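Local coordinates for 4-hydroxy-3-methylbut-2-enyl diphosphate reductase, apicoplast (Plasmodium falciparum, PDB 4N7B), which reduces (E)-4-hydroxy-3-methylbut-2-enyl diphosphate to isopentenyl and dimethylallyl diphosphate at an iron-sulfur cluster, the last step of the apicoplast MEP pathway for isoprenoid precursors, at residues Ile238-Glu243 with Ile309-Thr314; His358-Val363 with Asp367-Pro372; His465-Gln470 with Gln492-Leu497. One frame throughout, in Å; residues are numbered along the deposited sequence.

How the contacts relate
The three contacts sit in three different alpha/beta lobes of the chain, each with its own parallel sheet, in the trefoil layout of the IspH family, whose iron-sulfur cluster lies at the centre. Contact 1 comes closest to that site: the side chain of Ala313 is about 9 Å from the bound cluster and about 8 Å from that of Cys315, one of the cluster's ligands. Contacts 2 and 3 lie away from the annotated sites, on opposite sides of the chain's centre, with their own centres about 43 Å apart. Contact 1 stands about 35 Å from contact 2 and about 32 Å from contact 3, centre to centre. None of the three touches another.

Contact 1 of 3, residues Ile238-Glu243 with Ile309-Thr314; sequences IETVEE and IEIDAT
Helix 232-247 passes the end of strand 309-312 at Thr240, where the CA atoms of Thr240 and Ala313 come within 6.7 Å and no hydrogen bond joins the two backbones. Thr240 is the one helix residue that makes the contact. Its methyl CG2 stands anti to the backbone N (OG1 at chi1 -71°), which carries it out toward the strand, and there it meets the branch methyl CG2 of Ile311 at 3.7 Å. The two side chains slide past each other in opposite directions. Ala313 CB comes up under the fork of the threonine, 4.1 Å from Thr240 OG1 and 4.2 Å from Thr240 CG2. The hydroxyl spends its polarity within its own helix, on the carbonyl oxygen of Arg236 one turn earlier, so across this contact OG1 takes part by van der Waals contact. All three residues are buried, and Ile289 on the adjacent strand and Pro523 in the loop before helix 524-533 also pack on Thr240.

Just past the contact, the chain leaving the strand is held by an Asx turn. Asp312 OD1 takes the backbone N of Thr314 at 2.9 Å from above the carboxylate plane (39° out of it), and its syn lone pair receives Thr314 OG1 at 2.6 Å. Two bonds thus grip one oxygen, while the other, OD2, forms a salt bridge with Arg300. Thr314 O is bound by Arg236, which ties the turn back to helix 232-247. This is helix-on-sheet packing in a parallel alpha/beta lobe: the helix lies against the edge strand 309-312, and the turn leads directly into cluster ligand Cys315.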
ATOM      1  N   ILE A 238       8.148   9.118   1.069  1.00 32.13           N
ATOM      2  CA  ILE A 238       7.955  10.534   1.359  1.00 35.14           C
ATOM      3  C   ILE A 238       9.295  11.219   1.586  1.00 37.23           C
ATOM      4  O   ILE A 238       9.583  12.249   0.982  1.00 37.90           O
ATOM      5  CB  ILE A 238       7.060  10.740   2.588  1.00 36.48           C
ATOM      6  CG1 ILE A 238       5.670  10.141   2.322  1.00 38.48           C
ATOM      7  CG2 ILE A 238       6.933  12.215   2.911  1.00 37.80           C
ATOM      8  CD1 ILE A 238       4.726  10.168   3.511  1.00 36.98           C
ATOM      9  N   GLU A 239      10.127  10.645   2.445  1.00 35.60           N
ATOM     10  CA  GLU A 239      11.425  11.243   2.737  1.00 36.51           C
ATOM     11  C   GLU A 239      12.240  11.372   1.441  1.00 43.06           C
ATOM     12  O   GLU A 239      12.954  12.348   1.243  1.00 41.99           O
ATOM     13  CB  GLU A 239      12.163  10.408   3.789  1.00 38.13           C
ATOM     14  CG  GLU A 239      13.504  11.013   4.252  1.00 53.30           C
ATOM     15  CD  GLU A 239      14.152  10.236   5.409  1.00 61.58           C
ATOM     16  OE1 GLU A 239      15.232  10.661   5.888  1.00 57.48           O
ATOM     17  OE2 GLU A 239      13.582   9.202   5.840  1.00 63.57           O
ATOM     18  N   THR A 240      12.102  10.403   0.540  1.00 37.45           N
ATOM     19  CA  THR A 240      12.826  10.456  -0.729  1.00 33.11           C
ATOM     20  C   THR A 240      12.462  11.729  -1.482  1.00 36.47           C
ATOM     21  O   THR A 240      13.332  12.415  -2.009  1.00 38.83           O
ATOM     22  CB  THR A 240      12.521   9.252  -1.627  1.00 37.04           C
ATOM     23  OG1 THR A 240      13.124   8.073  -1.078  1.00 37.94           O
ATOM     24  CG2 THR A 240      13.063   9.487  -3.029  1.00 40.64           C
ATOM     25  N   VAL A 241      11.178  12.060  -1.526  1.00 36.79           N
ATOM     26  CA  VAL A 241      10.747  13.256  -2.253  1.00 37.49           C
ATOM     27  C   VAL A 241      11.179  14.522  -1.542  1.00 42.08           C
ATOM     28  O   VAL A 241      11.663  15.458  -2.176  1.00 41.88           O
ATOM     29  CB  VAL A 241       9.218  13.303  -2.445  1.00 39.60           C
ATOM     30  CG1 VAL A 241       8.801  14.587  -3.169  1.00 38.14           C
ATOM     31  CG2 VAL A 241       8.755  12.085  -3.236  1.00 37.66           C
ATOM     32  N   GLU A 242      11.003  14.547  -0.225  1.00 46.52           N
ATOM     33  CA  GLU A 242      11.338  15.717   0.582  1.00 47.62           C
ATOM     34  C   GLU A 242      12.829  16.045   0.493  1.00 54.20           C
ATOM     35  O   GLU A 242      13.240  17.211   0.508  1.00 55.17           O
ATOM     36  CB  GLU A 242      10.943  15.469   2.040  1.00 44.78           C
ATOM     37  CG  GLU A 242       9.513  15.893   2.373  1.00 53.03           C
ATOM     38  CD  GLU A 242       9.009  15.301   3.681  1.00 58.78           C
ATOM     39  OE1 GLU A 242       9.771  14.544   4.325  1.00 63.35           O
ATOM     40  OE2 GLU A 242       7.841  15.576   4.061  1.00 63.57           O
ATOM     41  N   GLU A 243      13.640  15.007   0.370  1.00 45.91           N
ATOM     42  CA  GLU A 243      15.072  15.174   0.415  1.00 47.22           C
ATOM     43  C   GLU A 243      15.588  15.641  -0.952  1.00 56.20           C
ATOM     44  O   GLU A 243      16.583  16.373  -1.038  1.00 55.46           O
ATOM     45  CB  GLU A 243      15.717  13.870   0.881  1.00 46.88           C
ATOM     46  CG  GLU A 243      17.147  14.031   1.337  1.00 61.72           C
ATOM     47  CD  GLU A 243      17.243  14.769   2.646  1.00 62.90           C
ATOM     48  OE1 GLU A 243      16.358  14.576   3.508  1.00 65.52           O
ATOM     49  OE2 GLU A 243      18.194  15.553   2.798  1.00 64.11           O
ATOM     50  N   ILE A 309      17.456  11.623 -14.140  1.00 61.03           N
ATOM     51  CA  ILE A 309      18.015  11.114 -12.900  1.00 64.37           C
ATOM     52  C   ILE A 309      16.954  10.266 -12.246  1.00 61.23           C
ATOM     53  O   ILE A 309      16.074  10.784 -11.562  1.00 54.09           O
ATOM     54  CB  ILE A 309      18.371  12.215 -11.893  1.00 69.06           C
ATOM     55  CG1 ILE A 309      18.969  13.442 -12.587  1.00 75.65           C
ATOM     56  CG2 ILE A 309      19.336  11.658 -10.854  1.00 63.77           C
ATOM     57  CD1 ILE A 309      20.281  13.172 -13.256  1.00 72.23           C
ATOM     58  N   GLU A 310      17.030   8.963 -12.471  1.00 66.16           N
ATOM     59  CA  GLU A 310      16.072   8.032 -11.908  1.00 54.17           C
ATOM     60  C   GLU A 310      16.326   7.817 -10.425  1.00 52.40           C
ATOM     61  O   GLU A 310      17.396   7.367 -10.022  1.00 55.34           O
ATOM     62  CB  GLU A 310      16.164   6.701 -12.632  1.00 59.95           C
ATOM     63  CG  GLU A 310      15.704   6.756 -14.064  1.00 62.56           C
ATOM     64  CD  GLU A 310      15.867   5.425 -14.755  1.00 63.64           C
ATOM     65  OE1 GLU A 310      16.955   5.191 -15.323  1.00 63.92           O
ATOM     66  OE2 GLU A 310      14.915   4.606 -14.709  1.00 63.09           O
ATOM     67  N   ILE A 311      15.325   8.140  -9.617  1.00 45.82           N
ATOM     68  CA  ILE A 311      15.395   7.910  -8.184  1.00 44.90           C
ATOM     69  C   ILE A 311      14.224   7.034  -7.755  1.00 45.60           C
ATOM     70  O   ILE A 311      13.077   7.484  -7.707  1.00 48.81           O
ATOM     71  CB  ILE A 311      15.404   9.226  -7.410  1.00 41.66           C
ATOM     72  CG1 ILE A 311      16.707   9.967  -7.717  1.00 54.77           C
ATOM     73  CG2 ILE A 311      15.262   8.954  -5.913  1.00 37.45           C
ATOM     74  CD1 ILE A 311      16.993  11.106  -6.793  1.00 57.90           C
ATOM     75  N   ASP A 312      14.531   5.779  -7.445  1.00 47.64           N
ATOM     76  CA  ASP A 312      13.514   4.748  -7.330  1.00 45.32           C
ATOM     77  C   ASP A 312      13.076   4.518  -5.889  1.00 40.71           C
ATOM     78  O   ASP A 312      13.790   3.887  -5.115  1.00 42.39           O
ATOM     79  CB  ASP A 312      14.048   3.444  -7.913  1.00 41.86           C
ATOM     80  CG  ASP A 312      12.985   2.373  -8.009  1.00 44.20           C
ATOM     81  OD1 ASP A 312      11.832   2.612  -7.581  1.00 45.76           O
ATOM     82  OD2 ASP A 312      13.306   1.275  -8.501  1.00 44.30           O
ATOM     83  N   ALA A 313      11.880   5.001  -5.548  1.00 32.90           N
ATOM     84  CA  ALA A 313      11.345   4.861  -4.188  1.00 34.16           C
ATOM     85  C   ALA A 313      10.371   3.707  -4.107  1.00 32.88           C
ATOM     86  O   ALA A 313       9.570   3.628  -3.166  1.00 32.32           O
ATOM     87  CB  ALA A 313      10.659   6.161  -3.730  1.00 33.50           C
ATOM     88  N   THR A 314      10.424   2.814  -5.092  1.00 36.78           N
ATOM     89  CA  THR A 314       9.634   1.586  -5.032  1.00 35.56           C
ATOM     90  C   THR A 314       9.887   0.981  -3.669  1.00 29.09           C
ATOM     91  O   THR A 314      11.034   0.880  -3.234  1.00 29.83           O
ATOM     92  CB  THR A 314      10.073   0.549  -6.086  1.00 33.64           C
ATOM     93  OG1 THR A 314       9.738   1.004  -7.397  1.00 35.33           O
ATOM     94  CG2 THR A 314       9.405  -0.795  -5.843  1.00 35.46           C
TER

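Contact 2 of 3, residues His358-Val363 with Asp367-Pro372; sequences HIVENV and DKLNFP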
ATOM      1  N   HIS A 358      -0.414 -13.946 -15.833  1.00 40.53           N
ATOM      2  CA  HIS A 358      -1.870 -13.959 -15.910  1.00 43.01           C
ATOM      3  C   HIS A 358      -2.458 -13.388 -14.646  1.00 41.37           C
ATOM      4  O   HIS A 358      -2.258 -13.925 -13.564  1.00 38.95           O
ATOM      5  CB  HIS A 358      -2.351 -15.389 -16.096  1.00 47.38           C
ATOM      6  CG  HIS A 358      -1.609 -16.124 -17.165  1.00 52.52           C
ATOM      7  ND1 HIS A 358      -2.174 -16.434 -18.383  1.00 57.63           N
ATOM      8  CD2 HIS A 358      -0.334 -16.582 -17.207  1.00 54.40           C
ATOM      9  CE1 HIS A 358      -1.281 -17.066 -19.126  1.00 59.51           C
ATOM     10  NE2 HIS A 358      -0.158 -17.168 -18.438  1.00 62.15           N
ATOM     11  N   ILE A 359      -3.185 -12.291 -14.766  1.00 41.40           N
ATOM     12  CA  ILE A 359      -3.735 -11.664 -13.584  1.00 42.33           C
ATOM     13  C   ILE A 359      -5.053 -12.297 -13.183  1.00 40.64           C
ATOM     14  O   ILE A 359      -5.934 -12.458 -14.015  1.00 40.36           O
ATOM     15  CB  ILE A 359      -3.980 -10.175 -13.826  1.00 45.21           C
ATOM     16  CG1 ILE A 359      -2.655  -9.486 -14.144  1.00 46.92           C
ATOM     17  CG2 ILE A 359      -4.631  -9.545 -12.588  1.00 39.79           C
ATOM     18  CD1 ILE A 359      -2.796  -8.031 -14.516  1.00 40.28           C
ATOM     19  N   VAL A 360      -5.210 -12.632 -11.907  1.00 40.33           N
ATOM     20  CA  VAL A 360      -6.532 -13.010 -11.427  1.00 41.94           C
ATOM     21  C   VAL A 360      -7.009 -12.049 -10.345  1.00 41.31           C
ATOM     22  O   VAL A 360      -6.305 -11.798  -9.370  1.00 36.72           O
ATOM     23  CB  VAL A 360      -6.603 -14.498 -10.963  1.00 38.73           C
ATOM     24  CG1 VAL A 360      -5.670 -15.354 -11.802  1.00 42.86           C
ATOM     25  CG2 VAL A 360      -6.294 -14.640  -9.520  1.00 49.34           C
ATOM     26  N   GLU A 361      -8.195 -11.473 -10.535  1.00 40.84           N
ATOM     27  CA  GLU A 361      -8.766 -10.628  -9.491  1.00 45.18           C
ATOM     28  C   GLU A 361      -9.904 -11.309  -8.748  1.00 45.05           C
ATOM     29  O   GLU A 361     -10.392 -10.790  -7.742  1.00 50.50           O
ATOM     30  CB  GLU A 361      -9.217  -9.263 -10.021  1.00 47.04           C
ATOM     31  CG  GLU A 361      -9.500  -9.185 -11.474  1.00 44.52           C
ATOM     32  CD  GLU A 361     -10.001  -7.805 -11.891  1.00 46.02           C
ATOM     33  OE1 GLU A 361      -9.611  -6.803 -11.251  1.00 39.03           O
ATOM     34  OE2 GLU A 361     -10.794  -7.723 -12.861  1.00 51.95           O
ATOM     35  N   ASN A 362     -10.313 -12.478  -9.223  1.00 39.38           N
ATOM     36  CA  ASN A 362     -11.439 -13.183  -8.619  1.00 40.07           C
ATOM     37  C   ASN A 362     -11.415 -14.655  -8.968  1.00 44.29           C
ATOM     38  O   ASN A 362     -10.555 -15.097  -9.736  1.00 40.88           O
ATOM     39  CB  ASN A 362     -12.763 -12.578  -9.084  1.00 41.04           C
ATOM     40  CG  ASN A 362     -12.911 -12.588 -10.608  1.00 53.34           C
ATOM     41  OD1 ASN A 362     -12.673 -13.611 -11.266  1.00 58.42           O
ATOM     42  ND2 ASN A 362     -13.283 -11.444 -11.176  1.00 48.17           N
ATOM     43  N   VAL A 363     -12.373 -15.413  -8.440  1.00 41.68           N
ATOM     44  CA  VAL A 363     -12.390 -16.852  -8.685  1.00 42.94           C
ATOM     45  C   VAL A 363     -12.901 -17.207 -10.092  1.00 46.05           C
ATOM     46  O   VAL A 363     -12.681 -18.319 -10.570  1.00 47.99           O
ATOM     47  CB  VAL A 363     -13.263 -17.595  -7.653  1.00 51.62           C
ATOM     48  CG1 VAL A 363     -12.753 -17.350  -6.241  1.00 47.65           C
ATOM     49  CG2 VAL A 363     -14.746 -17.191  -7.814  1.00 53.99           C
ATOM     50  N   ASP A 367     -11.131 -20.072 -12.861  1.00 50.62           N
ATOM     51  CA  ASP A 367     -11.794 -21.095 -13.658  1.00 53.39           C
ATOM     52  C   ASP A 367     -11.328 -21.044 -15.093  1.00 57.31           C
ATOM     53  O   ASP A 367     -11.269 -22.068 -15.761  1.00 53.82           O
ATOM     54  CB  ASP A 367     -13.305 -20.896 -13.645  1.00 61.63           C
ATOM     55  CG  ASP A 367     -13.938 -21.295 -12.332  1.00 67.92           C
ATOM     56  OD1 ASP A 367     -13.574 -22.366 -11.798  1.00 61.94           O
ATOM     57  OD2 ASP A 367     -14.800 -20.536 -11.830  1.00 76.12           O
ATOM     58  N   LYS A 368     -11.012 -19.842 -15.562  1.00 59.26           N
ATOM     59  CA  LYS A 368     -10.646 -19.631 -16.957  1.00 62.97           C
ATOM     60  C   LYS A 368      -9.210 -20.052 -17.287  1.00 58.83           C
ATOM     61  O   LYS A 368      -8.866 -20.199 -18.451  1.00 54.76           O
ATOM     62  CB  LYS A 368     -10.865 -18.166 -17.343  1.00 58.21           C
ATOM     63  CG  LYS A 368     -12.318 -17.774 -17.402  1.00 62.57           C
ATOM     64  CD  LYS A 368     -12.489 -16.287 -17.669  1.00 74.75           C
ATOM     65  CE  LYS A 368     -13.973 -15.881 -17.632  1.00 87.27           C
ATOM     66  NZ  LYS A 368     -14.188 -14.420 -17.859  1.00 87.01           N
ATOM     67  N   LEU A 369      -8.373 -20.265 -16.282  1.00 52.68           N
ATOM     68  CA  LEU A 369      -6.979 -20.595 -16.555  1.00 53.42           C
ATOM     69  C   LEU A 369      -6.828 -22.001 -17.130  1.00 56.91           C
ATOM     70  O   LEU A 369      -7.399 -22.959 -16.612  1.00 54.47           O
ATOM     71  CB  LEU A 369      -6.141 -20.497 -15.285  1.00 48.56           C
ATOM     72  CG  LEU A 369      -5.951 -19.102 -14.707  1.00 48.27           C
ATOM     73  CD1 LEU A 369      -5.146 -19.205 -13.426  1.00 48.12           C
ATOM     74  CD2 LEU A 369      -5.252 -18.200 -15.719  1.00 49.48           C
ATOM     75  N   ASN A 370      -6.037 -22.123 -18.191  1.00 61.53           N
ATOM     76  CA  ASN A 370      -5.696 -23.429 -18.738  1.00 65.65           C
ATOM     77  C   ASN A 370      -4.226 -23.523 -19.070  1.00 64.06           C
ATOM     78  O   ASN A 370      -3.665 -22.617 -19.684  1.00 62.40           O
ATOM     79  CB  ASN A 370      -6.524 -23.730 -19.983  1.00 76.55           C
ATOM     80  CG  ASN A 370      -7.912 -24.207 -19.641  1.00 87.80           C
ATOM     81  OD1 ASN A 370      -8.114 -25.387 -19.350  1.00 89.41           O
ATOM     82  ND2 ASN A 370      -8.880 -23.292 -19.661  1.00 90.48           N
ATOM     83  N   PHE A 371      -3.612 -24.628 -18.660  1.00 58.67           N
ATOM     84  CA  PHE A 371      -2.196 -24.867 -18.910  1.00 62.70           C
ATOM     85  C   PHE A 371      -1.956 -26.343 -19.148  1.00 66.39           C
ATOM     86  O   PHE A 371      -2.636 -27.184 -18.565  1.00 66.02           O
ATOM     87  CB  PHE A 371      -1.346 -24.444 -17.711  1.00 57.90           C
ATOM     88  CG  PHE A 371      -1.464 -22.989 -17.359  1.00 53.43           C
ATOM     89  CD1 PHE A 371      -0.775 -22.033 -18.079  1.00 49.33           C
ATOM     90  CD2 PHE A 371      -2.254 -22.584 -16.301  1.00 49.71           C
ATOM     91  CE1 PHE A 371      -0.871 -20.692 -17.749  1.00 47.69           C
ATOM     92  CE2 PHE A 371      -2.362 -21.246 -15.972  1.00 48.47           C
ATOM     93  CZ  PHE A 371      -1.671 -20.296 -16.699  1.00 46.36           C
ATOM     94  N   PRO A 372      -0.973 -26.664 -19.999  1.00 68.85           N
ATOM     95  CA  PRO A 372      -0.487 -28.042 -20.104  1.00 72.09           C
ATOM     96  C   PRO A 372      -0.151 -28.589 -18.723  1.00 76.33           C
ATOM     97  O   PRO A 372       0.121 -27.821 -17.794  1.00 72.49           O
ATOM     98  CB  PRO A 372       0.781 -27.898 -20.944  1.00 70.50           C
ATOM     99  CG  PRO A 372       0.549 -26.680 -21.770  1.00 69.05           C
ATOM    100  CD  PRO A 372      -0.251 -25.749 -20.901  1.00 68.97           C
TER
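The imidazole of His358 takes the edge of the Phe371 ring on one of its faces: Phe371 CZ sits over the centre of the histidine ring, 3.9 Å above its plane, while His358 CD2 lies in the phenyl plane at the edge of Phe371. The pair is a T-shaped (edge-to-face) stack with planes at 86° and ring centroids 5.1 Å apart. It belongs to the crossover of a beta-alpha-beta unit: strand 357-360 is followed by helix 363-368, and the chain then crosses to parallel strand 377-381, on the other side of strand 334-338. The two side chains come from opposite directions, and Phe371 CE1 is the phenyl atom nearest His358 NE2, at 3.7 Å. That nitrogen is also hydrogen-bonded to Asp334 OD2, which should fix the rotation of the imidazole and so the face it presents to the phenylalanine.

Leu369 packs beside the stack. One branch methyl, CD2, lies 4.1 Å from His358 CB, and the other, CD1, meets Val360 CG1 at 4.2 Å. Ile336 on the neighbouring strand backs this patch from the sheet, and helix 387-400 packs on it as well (Ile393 against Val360, Leu397 against Leu369). Farther along, Val363 and Asp367 span one turn of helix 363-368, and the backbone bond of that turn is long: Asp367 N donates to Val363 O over 3.3 Å, at an N-H...O angle of 157°.

Contact 3 of 3, residues His465-Gln470 with Gln492-Leu497; sequences HDLDQQ and QKFVNL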
ATOM      1  N   HIS A 465     -13.346  16.007   9.279  1.00 38.89           N
ATOM      2  CA  HIS A 465     -14.355  16.838   8.646  1.00 44.30           C
ATOM      3  C   HIS A 465     -15.332  15.960   7.861  1.00 43.59           C
ATOM      4  O   HIS A 465     -16.513  16.298   7.765  1.00 48.35           O
ATOM      5  CB  HIS A 465     -13.715  17.889   7.732  1.00 53.48           C
ATOM      6  CG  HIS A 465     -14.711  18.757   7.021  1.00 77.41           C
ATOM      7  ND1 HIS A 465     -15.309  19.854   7.612  1.00 83.36           N
ATOM      8  CD2 HIS A 465     -15.220  18.685   5.767  1.00 85.22           C
ATOM      9  CE1 HIS A 465     -16.137  20.419   6.752  1.00 87.82           C
ATOM     10  NE2 HIS A 465     -16.103  19.730   5.625  1.00 89.52           N
ATOM     11  N   ASP A 466     -14.860  14.829   7.325  1.00 42.32           N
ATOM     12  CA  ASP A 466     -15.722  13.945   6.518  1.00 41.25           C
ATOM     13  C   ASP A 466     -16.631  13.068   7.380  1.00 42.86           C
ATOM     14  O   ASP A 466     -17.495  12.380   6.859  1.00 41.97           O
ATOM     15  CB  ASP A 466     -14.901  13.010   5.616  1.00 44.82           C
ATOM     16  CG  ASP A 466     -14.016  13.752   4.624  1.00 50.30           C
ATOM     17  OD1 ASP A 466     -14.489  14.690   3.949  1.00 51.42           O
ATOM     18  OD2 ASP A 466     -12.827  13.387   4.515  1.00 49.62           O
ATOM     19  N   LEU A 467     -16.431  13.069   8.693  1.00 43.08           N
ATOM     20  CA  LEU A 467     -17.250  12.240   9.572  1.00 39.07           C
ATOM     21  C   LEU A 467     -18.646  12.841   9.687  1.00 43.06           C
ATOM     22  O   LEU A 467     -18.808  14.010  10.043  1.00 40.41           O
ATOM     23  CB  LEU A 467     -16.619  12.117  10.954  1.00 41.29           C
ATOM     24  CG  LEU A 467     -17.461  11.512  12.083  1.00 40.08           C
ATOM     25  CD1 LEU A 467     -17.781  10.044  11.829  1.00 31.31           C
ATOM     26  CD2 LEU A 467     -16.726  11.689  13.426  1.00 40.71           C
ATOM     27  N   ASP A 468     -19.645  12.036   9.349  1.00 37.00           N
ATOM     28  CA  ASP A 468     -21.031  12.365   9.619  1.00 38.94           C
ATOM     29  C   ASP A 468     -21.304  11.971  11.055  1.00 39.59           C
ATOM     30  O   ASP A 468     -21.557  10.795  11.333  1.00 38.00           O
ATOM     31  CB  ASP A 468     -21.945  11.576   8.694  1.00 39.69           C
ATOM     32  CG  ASP A 468     -23.405  11.750   9.036  1.00 50.78           C
ATOM     33  OD1 ASP A 468     -23.714  12.571   9.936  1.00 49.58           O
ATOM     34  OD2 ASP A 468     -24.249  11.082   8.389  1.00 55.77           O
ATOM     35  N   GLN A 469     -21.251  12.953  11.957  1.00 38.93           N
ATOM     36  CA  GLN A 469     -21.300  12.713  13.401  1.00 43.88           C
ATOM     37  C   GLN A 469     -22.584  12.048  13.880  1.00 43.82           C
ATOM     38  O   GLN A 469     -22.661  11.562  15.014  1.00 45.07           O
ATOM     39  CB  GLN A 469     -21.046  14.028  14.157  1.00 36.71           C
ATOM     40  CG  GLN A 469     -19.590  14.495  13.993  1.00 39.63           C
ATOM     41  CD  GLN A 469     -19.293  15.862  14.601  1.00 45.02           C
ATOM     42  OE1 GLN A 469     -19.953  16.303  15.542  1.00 43.93           O
ATOM     43  NE2 GLN A 469     -18.304  16.546  14.045  1.00 41.23           N
ATOM     44  N   GLN A 470     -23.579  11.998  13.006  1.00 39.69           N
ATOM     45  CA  GLN A 470     -24.850  11.359  13.334  1.00 49.43           C
ATOM     46  C   GLN A 470     -24.680   9.862  13.474  1.00 41.36           C
ATOM     47  O   GLN A 470     -25.469   9.222  14.152  1.00 42.76           O
ATOM     48  CB  GLN A 470     -25.906  11.635  12.258  1.00 50.33           C
ATOM     49  CG  GLN A 470     -26.585  12.991  12.386  1.00 72.25           C
ATOM     50  CD  GLN A 470     -27.187  13.226  13.775  1.00 80.44           C
ATOM     51  OE1 GLN A 470     -28.124  12.530  14.189  1.00 83.12           O
ATOM     52  NE2 GLN A 470     -26.642  14.207  14.501  1.00 77.39           N
ATOM     53  N   GLN A 492      -5.053  11.600  14.944  1.00 27.57           N
ATOM     54  CA  GLN A 492      -5.136  12.284  16.232  1.00 27.85           C
ATOM     55  C   GLN A 492      -6.352  13.209  16.311  1.00 27.17           C
ATOM     56  O   GLN A 492      -6.956  13.362  17.373  1.00 26.15           O
ATOM     57  CB  GLN A 492      -3.852  13.085  16.510  1.00 28.28           C
ATOM     58  CG  GLN A 492      -2.650  12.193  16.631  1.00 35.44           C
ATOM     59  CD  GLN A 492      -2.746  11.274  17.845  1.00 50.15           C
ATOM     60  OE1 GLN A 492      -3.597  11.472  18.725  1.00 52.71           O
ATOM     61  NE2 GLN A 492      -1.869  10.267  17.903  1.00 49.99           N
ATOM     62  N   LYS A 493      -6.709  13.831  15.197  1.00 30.85           N
ATOM     63  CA  LYS A 493      -7.892  14.688  15.172  1.00 29.12           C
ATOM     64  C   LYS A 493      -9.144  13.865  15.516  1.00 30.41           C
ATOM     65  O   LYS A 493     -10.053  14.340  16.200  1.00 31.44           O
ATOM     66  CB  LYS A 493      -8.054  15.311  13.790  1.00 35.11           C
ATOM     67  CG  LYS A 493      -6.885  16.193  13.359  1.00 34.97           C
ATOM     68  CD  LYS A 493      -7.242  17.016  12.126  1.00 43.09           C
ATOM     69  CE  LYS A 493      -6.068  17.873  11.691  1.00 49.34           C
ATOM     70  NZ  LYS A 493      -6.409  18.834  10.576  1.00 54.33           N
ATOM     71  N   PHE A 494      -9.194  12.623  15.055  1.00 28.75           N
ATOM     72  CA  PHE A 494     -10.283  11.742  15.453  1.00 31.04           C
ATOM     73  C   PHE A 494     -10.242  11.488  16.956  1.00 29.45           C
ATOM     74  O   PHE A 494     -11.259  11.593  17.645  1.00 24.66           O
ATOM     75  CB  PHE A 494     -10.245  10.422  14.688  1.00 27.65           C
ATOM     76  CG  PHE A 494     -10.944  10.475  13.344  1.00 26.67           C
ATOM     77  CD1 PHE A 494     -12.319  10.316  13.251  1.00 27.11           C
ATOM     78  CD2 PHE A 494     -10.222  10.704  12.174  1.00 30.26           C
ATOM     79  CE1 PHE A 494     -12.959  10.364  12.010  1.00 28.45           C
ATOM     80  CE2 PHE A 494     -10.866  10.759  10.934  1.00 30.54           C
ATOM     81  CZ  PHE A 494     -12.225  10.592  10.861  1.00 26.61           C
ATOM     82  N   VAL A 495      -9.065  11.164  17.479  1.00 24.23           N
ATOM     83  CA  VAL A 495      -8.957  10.889  18.905  1.00 25.06           C
ATOM     84  C   VAL A 495      -9.419  12.122  19.669  1.00 24.44           C
ATOM     85  O   VAL A 495     -10.180  12.023  20.623  1.00 29.51           O
ATOM     86  CB  VAL A 495      -7.527  10.544  19.291  1.00 22.76           C
ATOM     87  CG1 VAL A 495      -7.371  10.535  20.805  1.00 30.52           C
ATOM     88  CG2 VAL A 495      -7.141   9.216  18.670  1.00 26.22           C
ATOM     89  N   ASN A 496      -8.977  13.292  19.229  1.00 28.01           N
ATOM     90  CA  ASN A 496      -9.328  14.522  19.921  1.00 30.31           C
ATOM     91  C   ASN A 496     -10.841  14.793  19.899  1.00 31.23           C
ATOM     92  O   ASN A 496     -11.441  15.118  20.918  1.00 30.66           O
ATOM     93  CB  ASN A 496      -8.546  15.696  19.331  1.00 33.98           C
ATOM     94  CG  ASN A 496      -9.064  17.035  19.811  1.00 40.94           C
ATOM     95  OD1 ASN A 496      -8.710  17.505  20.890  1.00 35.99           O
ATOM     96  ND2 ASN A 496      -9.934  17.644  19.016  1.00 46.49           N
ATOM     97  N   LEU A 497     -11.463  14.644  18.741  1.00 31.89           N
ATOM     98  CA  LEU A 497     -12.896  14.851  18.631  1.00 28.81           C
ATOM     99  C   LEU A 497     -13.667  13.861  19.507  1.00 30.23           C
ATOM    100  O   LEU A 497     -14.541  14.254  20.258  1.00 28.97           O
ATOM    101  CB  LEU A 497     -13.313  14.686  17.178  1.00 29.32           C
ATOM    102  CG  LEU A 497     -14.812  14.794  16.881  1.00 40.91           C
ATOM    103  CD1 LEU A 497     -15.260  16.226  17.001  1.00 44.85           C
ATOM    104  CD2 LEU A 497     -15.144  14.206  15.508  1.00 37.20           C
TER
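Leu467 and Leu497 both carry CG anti to the backbone N (chi1 169° and 177°), and with the second torsions near +70° each swings a branch methyl out toward the other. The two CD2 atoms meet at 3.6 Å, the closest approach of the contact, with the side chains crossing at a slant. Further back, Leu467 CB rests against Phe494 CE1 at 4.2 Å, touching the ring obliquely, so one leucine bridges two residues a single turn apart on the helix. Gln469 reaches over from the loop on an extended chain, and its NE2 lies 4.2 Å from Leu497 CD2, a van der Waals neighbour at the solvent-exposed side of the contact. The loop is braced there by an Asx turn, in which Asp468 OD1 accepts from Gln470 N at 3.1 Å.

Between strands 458-461 and 477-482 the loop thus lies along one flank of helix 488-499. Phe494 packs from that helix onto the five-stranded parallel sheet, against Ile434, Val436, Leu461 and Leu480, while Leu467 also touches Leu461 on outermost strand 458-461.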